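Long-range contact in glutamyl endopeptidase (Staphylococcus epidermidis, PDB 6PYM), which probably cleaves peptide bonds on the carbonyl side of glutamate and also aspartate, as a secreted chymotrypsin-like serine protease: residues 127-139 with 160-174. The protein carries 1 engineered substitution. Numbering follows the deposited sequence.
Sequences ENITVTGYPGDKP and YDLSTVGGNAGSPVF. Engineered in segment 160-174: A169 (natural residue Ser).
Strand 128-133 runs antiparallel to strand 172-174, T130 and F174 forming a hydrogen-bonded pair (T130 N to F174 O 3.0 Å, F174 N to T130 O 2.8 Å), and T132 N extends the pairing to P172 O. Beta-branched I129 and V131 suit the strand and fill the barrel interior. V131 CG2 lies over one face of the Y160 ring, 4.1 Å from its centroid, a CH-pi contact; its other methyl, CG1, anti to the backbone N (chi1 173°), reaches S171 CB. I129 CD1 touches Y160 CD2 and V173 CG1 (3.6 Å each). On the opposite face of the sheet T130 OG1 sits at the edge of the F174 ring and shares a water with F174 O. Farther along, G136 N bonds G166 O at 2.7 Å, bent to 137°. G167, with positive phi, suits the type II turn 165-168, where a side chain would hit Y134 O. The N168 amide braces this loop, OD1 taking V165 N and ND2 meeting S171 OG nearly straight (174°). The loop carries A169, engineered at the predicted charge-relay serine. Strand 128-133 also pairs with strand 143-154, and strand 172-174 with strand 180-188, placing the contact within the C-terminal barrel of the chymotrypsin-like fold.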
loop_
_atom_site.group_PDB
_atom_site.type_symbol
_atom_site.label_atom_id
_atom_site.label_comp_id
_atom_site.label_asym_id
_atom_site.label_seq_id
_atom_site.Cartn_x
_atom_site.Cartn_y
_atom_site.Cartn_z
ATOM N N GLU A 127 12.718 15.155 -0.247
ATOM C CA GLU A 127 11.309 15.483 -0.389
ATOM C C GLU A 127 10.507 14.959 0.803
ATOM O O GLU A 127 10.764 13.863 1.311
ATOM C CB GLU A 127 10.812 14.843 -1.678
ATOM C CG GLU A 127 9.369 15.036 -1.983
ATOM C CD GLU A 127 9.022 14.547 -3.369
ATOM O OE1 GLU A 127 9.944 14.390 -4.206
ATOM O OE2 GLU A 127 7.825 14.324 -3.625
ATOM N N ASN A 128 9.531 15.747 1.242
ATOM C CA ASN A 128 8.669 15.369 2.354
ATOM C C ASN A 128 7.563 14.446 1.862
ATOM O O ASN A 128 6.865 14.756 0.892
ATOM C CB ASN A 128 8.042 16.619 2.966
ATOM C CG ASN A 128 9.056 17.507 3.654
ATOM O OD1 ASN A 128 9.939 17.033 4.358
ATOM N ND2 ASN A 128 8.924 18.813 3.455
ATOM N N ILE A 129 7.396 13.310 2.542
ATOM C CA ILE A 129 6.476 12.262 2.120
ATOM C C ILE A 129 5.765 11.695 3.342
ATOM O O ILE A 129 6.103 11.998 4.488
ATOM C CB ILE A 129 7.207 11.137 1.359
ATOM C CG1 ILE A 129 8.308 10.546 2.242
ATOM C CG2 ILE A 129 7.778 11.658 0.028
ATOM C CD1 ILE A 129 8.744 9.164 1.832
ATOM N N THR A 130 4.767 10.852 3.080
ATOM C CA THR A 130 4.123 10.055 4.110
ATOM C C THR A 130 4.053 8.602 3.668
ATOM O O THR A 130 4.048 8.298 2.472
ATOM C CB THR A 130 2.704 10.544 4.424
ATOM O OG1 THR A 130 1.933 10.611 3.215
ATOM C CG2 THR A 130 2.731 11.913 5.088
ATOM N N VAL A 131 3.998 7.705 4.650
ATOM C CA VAL A 131 3.690 6.294 4.430
ATOM C C VAL A 131 2.497 5.983 5.314
ATOM O O VAL A 131 2.561 6.188 6.533
ATOM C CB VAL A 131 4.889 5.377 4.732
ATOM C CG1 VAL A 131 4.480 3.905 4.657
ATOM C CG2 VAL A 131 5.993 5.655 3.740
ATOM N N THR A 132 1.420 5.493 4.712
ATOM C CA THR A 132 0.154 5.366 5.417
ATOM C C THR A 132 -0.380 3.956 5.246
ATOM O O THR A 132 -0.443 3.442 4.126
ATOM C CB THR A 132 -0.822 6.436 4.936
ATOM O OG1 THR A 132 -0.222 7.708 5.194
ATOM C CG2 THR A 132 -2.171 6.341 5.659
ATOM N N GLY A 133 -0.743 3.331 6.358
ATOM C CA GLY A 133 -1.127 1.936 6.338
ATOM C C GLY A 133 -1.414 1.448 7.737
ATOM O O GLY A 133 -1.867 2.232 8.580
ATOM N N TYR A 134 -1.147 0.168 7.992
ATOM C CA TYR A 134 -1.695 -0.551 9.144
ATOM C C TYR A 134 -0.580 -1.186 9.972
ATOM O O TYR A 134 -0.368 -2.403 9.924
ATOM C CB TYR A 134 -2.738 -1.566 8.667
ATOM C CG TYR A 134 -3.950 -0.881 8.083
ATOM C CD1 TYR A 134 -4.995 -0.499 8.908
ATOM C CD2 TYR A 134 -4.026 -0.561 6.727
ATOM C CE1 TYR A 134 -6.090 0.167 8.412
ATOM C CE2 TYR A 134 -5.129 0.100 6.220
ATOM C CZ TYR A 134 -6.159 0.454 7.064
ATOM O OH TYR A 134 -7.253 1.106 6.537
ATOM N N PRO A 135 0.139 -0.387 10.764
ATOM C CA PRO A 135 1.227 -0.936 11.588
ATOM C C PRO A 135 0.716 -1.856 12.684
ATOM O O PRO A 135 -0.262 -1.558 13.371
ATOM C CB PRO A 135 1.870 0.317 12.198
ATOM C CG PRO A 135 0.772 1.343 12.198
ATOM C CD PRO A 135 0.006 1.069 10.929
ATOM N N GLY A 136 1.441 -2.957 12.891
ATOM C CA GLY A 136 1.040 -3.989 13.833
ATOM C C GLY A 136 1.270 -3.686 15.298
ATOM O O GLY A 136 0.817 -4.466 16.146
ATOM N N ASP A 137 1.959 -2.599 15.633
ATOM C CA ASP A 137 2.052 -2.219 17.036
ATOM C C ASP A 137 0.819 -1.477 17.518
ATOM O O ASP A 137 0.636 -1.327 18.732
ATOM C CB ASP A 137 3.322 -1.408 17.313
ATOM C CG ASP A 137 3.357 -0.075 16.581
ATOM O OD1 ASP A 137 2.953 -0.004 15.398
ATOM O OD2 ASP A 137 3.824 0.913 17.182
ATOM N N LYS A 138 -0.036 -1.043 16.612
ATOM C CA LYS A 138 -1.259 -0.341 16.937
ATOM C C LYS A 138 -2.426 -1.314 16.924
ATOM O O LYS A 138 -2.289 -2.465 16.501
ATOM C CB LYS A 138 -1.461 0.795 15.930
ATOM C CG LYS A 138 -0.253 1.720 15.806
ATOM C CD LYS A 138 0.130 2.386 17.121
ATOM C CE LYS A 138 1.091 3.528 16.856
ATOM N NZ LYS A 138 1.558 4.196 18.098
ATOM N N PRO A 139 -3.606 -0.894 17.392
ATOM C CA PRO A 139 -4.742 -1.821 17.399
ATOM C C PRO A 139 -5.064 -2.290 15.987
ATOM O O PRO A 139 -4.885 -1.555 15.002
ATOM C CB PRO A 139 -5.881 -0.989 17.998
ATOM C CG PRO A 139 -5.187 0.031 18.842
ATOM C CD PRO A 139 -3.942 0.374 18.065
ATOM N N TYR A 160 13.561 6.029 2.983
ATOM C CA TYR A 160 13.120 7.193 3.741
ATOM C C TYR A 160 13.472 7.033 5.214
ATOM O O TYR A 160 13.791 5.937 5.689
ATOM C CB TYR A 160 11.618 7.475 3.553
ATOM C CG TYR A 160 10.782 6.242 3.281
ATOM C CD1 TYR A 160 10.446 5.348 4.297
ATOM C CD2 TYR A 160 10.322 5.981 2.005
ATOM C CE1 TYR A 160 9.677 4.231 4.032
ATOM C CE2 TYR A 160 9.565 4.868 1.727
ATOM C CZ TYR A 160 9.239 3.993 2.738
ATOM O OH TYR A 160 8.478 2.893 2.432
ATOM N N ASP A 161 13.384 8.154 5.935
ATOM C CA ASP A 161 13.807 8.250 7.331
ATOM C C ASP A 161 12.648 8.178 8.322
ATOM O O ASP A 161 12.860 8.369 9.525
ATOM C CB ASP A 161 14.646 9.517 7.565
ATOM C CG ASP A 161 13.831 10.807 7.500
ATOM O OD1 ASP A 161 12.597 10.778 7.351
ATOM O OD2 ASP A 161 14.450 11.891 7.613
ATOM N N LEU A 162 11.441 7.901 7.854
ATOM C CA LEU A 162 10.264 7.808 8.701
ATOM C C LEU A 162 10.101 6.381 9.225
ATOM O O LEU A 162 10.577 5.416 8.621
ATOM C CB LEU A 162 9.020 8.249 7.926
ATOM C CG LEU A 162 8.720 7.530 6.608
ATOM C CD1 LEU A 162 7.872 6.271 6.819
ATOM C CD2 LEU A 162 8.057 8.478 5.604
ATOM N N SER A 163 9.420 6.257 10.364
ATOM C CA SER A 163 9.254 4.973 11.037
ATOM C C SER A 163 8.071 4.167 10.498
ATOM O O SER A 163 7.031 4.715 10.117
ATOM C CB SER A 163 9.045 5.192 12.531
ATOM O OG SER A 163 10.216 5.663 13.173
ATOM N N THR A 164 8.240 2.841 10.496
ATOM C CA THR A 164 7.191 1.890 10.149
ATOM C C THR A 164 7.358 0.665 11.039
ATOM O O THR A 164 8.418 0.451 11.629
ATOM C CB THR A 164 7.284 1.443 8.681
ATOM O OG1 THR A 164 8.511 0.736 8.483
ATOM C CG2 THR A 164 7.235 2.627 7.723
ATOM N N VAL A 165 6.304 -0.150 11.123
ATOM C CA VAL A 165 6.302 -1.356 11.945
ATOM C C VAL A 165 5.646 -2.474 11.155
ATOM O O VAL A 165 4.713 -2.234 10.384
ATOM C CB VAL A 165 5.550 -1.120 13.286
ATOM C CG1 VAL A 165 5.404 -2.415 14.100
ATOM C CG2 VAL A 165 6.263 -0.070 14.119
ATOM N N GLY A 166 6.118 -3.705 11.372
ATOM C CA GLY A 166 5.509 -4.896 10.807
ATOM C C GLY A 166 4.000 -4.804 10.758
ATOM O O GLY A 166 3.348 -4.515 11.763
ATOM N N GLY A 167 3.441 -5.034 9.568
ATOM C CA GLY A 167 2.066 -4.719 9.231
ATOM C C GLY A 167 1.967 -3.608 8.205
ATOM O O GLY A 167 1.037 -3.599 7.387
ATOM N N ASN A 168 2.942 -2.700 8.207
ATOM C CA ASN A 168 3.016 -1.657 7.195
ATOM C C ASN A 168 3.345 -2.197 5.809
ATOM O O ASN A 168 3.134 -1.464 4.844
ATOM C CB ASN A 168 4.074 -0.608 7.561
ATOM C CG ASN A 168 3.518 0.580 8.340
ATOM O OD1 ASN A 168 3.973 0.856 9.452
ATOM N ND2 ASN A 168 2.578 1.318 7.747
ATOM N N ALA A 169 3.899 -3.408 5.679
ATOM C CA ALA A 169 4.214 -3.991 4.373
ATOM C C ALA A 169 3.090 -3.751 3.379
ATOM O O ALA A 169 1.938 -4.117 3.634
ATOM C CB ALA A 169 4.433 -5.498 4.535
ATOM N N GLY A 170 3.422 -3.135 2.243
ATOM C CA GLY A 170 2.454 -2.833 1.207
ATOM C C GLY A 170 1.868 -1.439 1.267
ATOM O O GLY A 170 1.095 -1.069 0.373
ATOM N N SER A 171 2.226 -0.650 2.274
ATOM C CA SER A 171 1.612 0.660 2.448
ATOM C C SER A 171 2.013 1.593 1.314
ATOM O O SER A 171 3.187 1.635 0.924
ATOM C CB SER A 171 2.094 1.317 3.738
ATOM O OG SER A 171 1.618 0.691 4.912
ATOM N N PRO A 172 1.090 2.413 0.821
ATOM C CA PRO A 172 1.481 3.431 -0.152
ATOM C C PRO A 172 2.381 4.489 0.470
ATOM O O PRO A 172 2.202 4.902 1.623
ATOM C CB PRO A 172 0.146 4.037 -0.589
ATOM C CG PRO A 172 -0.777 3.767 0.550
ATOM C CD PRO A 172 -0.360 2.431 1.090
ATOM N N VAL A 173 3.348 4.931 -0.329
ATOM C CA VAL A 173 4.198 6.078 -0.040
ATOM C C VAL A 173 3.627 7.232 -0.850
ATOM O O VAL A 173 3.560 7.147 -2.080
ATOM C CB VAL A 173 5.649 5.809 -0.472
ATOM C CG1 VAL A 173 6.555 6.949 -0.020
ATOM C CG2 VAL A 173 6.145 4.456 0.025
ATOM N N PHE A 174 3.189 8.293 -0.178
ATOM C CA PHE A 174 2.542 9.422 -0.834
ATOM C C PHE A 174 3.470 10.630 -0.848
ATOM O O PHE A 174 4.112 10.949 0.160
ATOM C CB PHE A 174 1.267 9.834 -0.092
ATOM C CG PHE A 174 0.126 8.861 -0.211
ATOM C CD1 PHE A 174 -0.608 8.758 -1.378
ATOM C CD2 PHE A 174 -0.249 8.079 0.872
ATOM C CE1 PHE A 174 -1.683 7.874 -1.471
ATOM C CE2 PHE A 174 -1.320 7.195 0.788
ATOM C CZ PHE A 174 -2.040 7.097 -0.385
HETATM O O HOH W 1 2.153 12.987 1.817
HETATM O O HOH W 2 2.106 4.200 8.627
#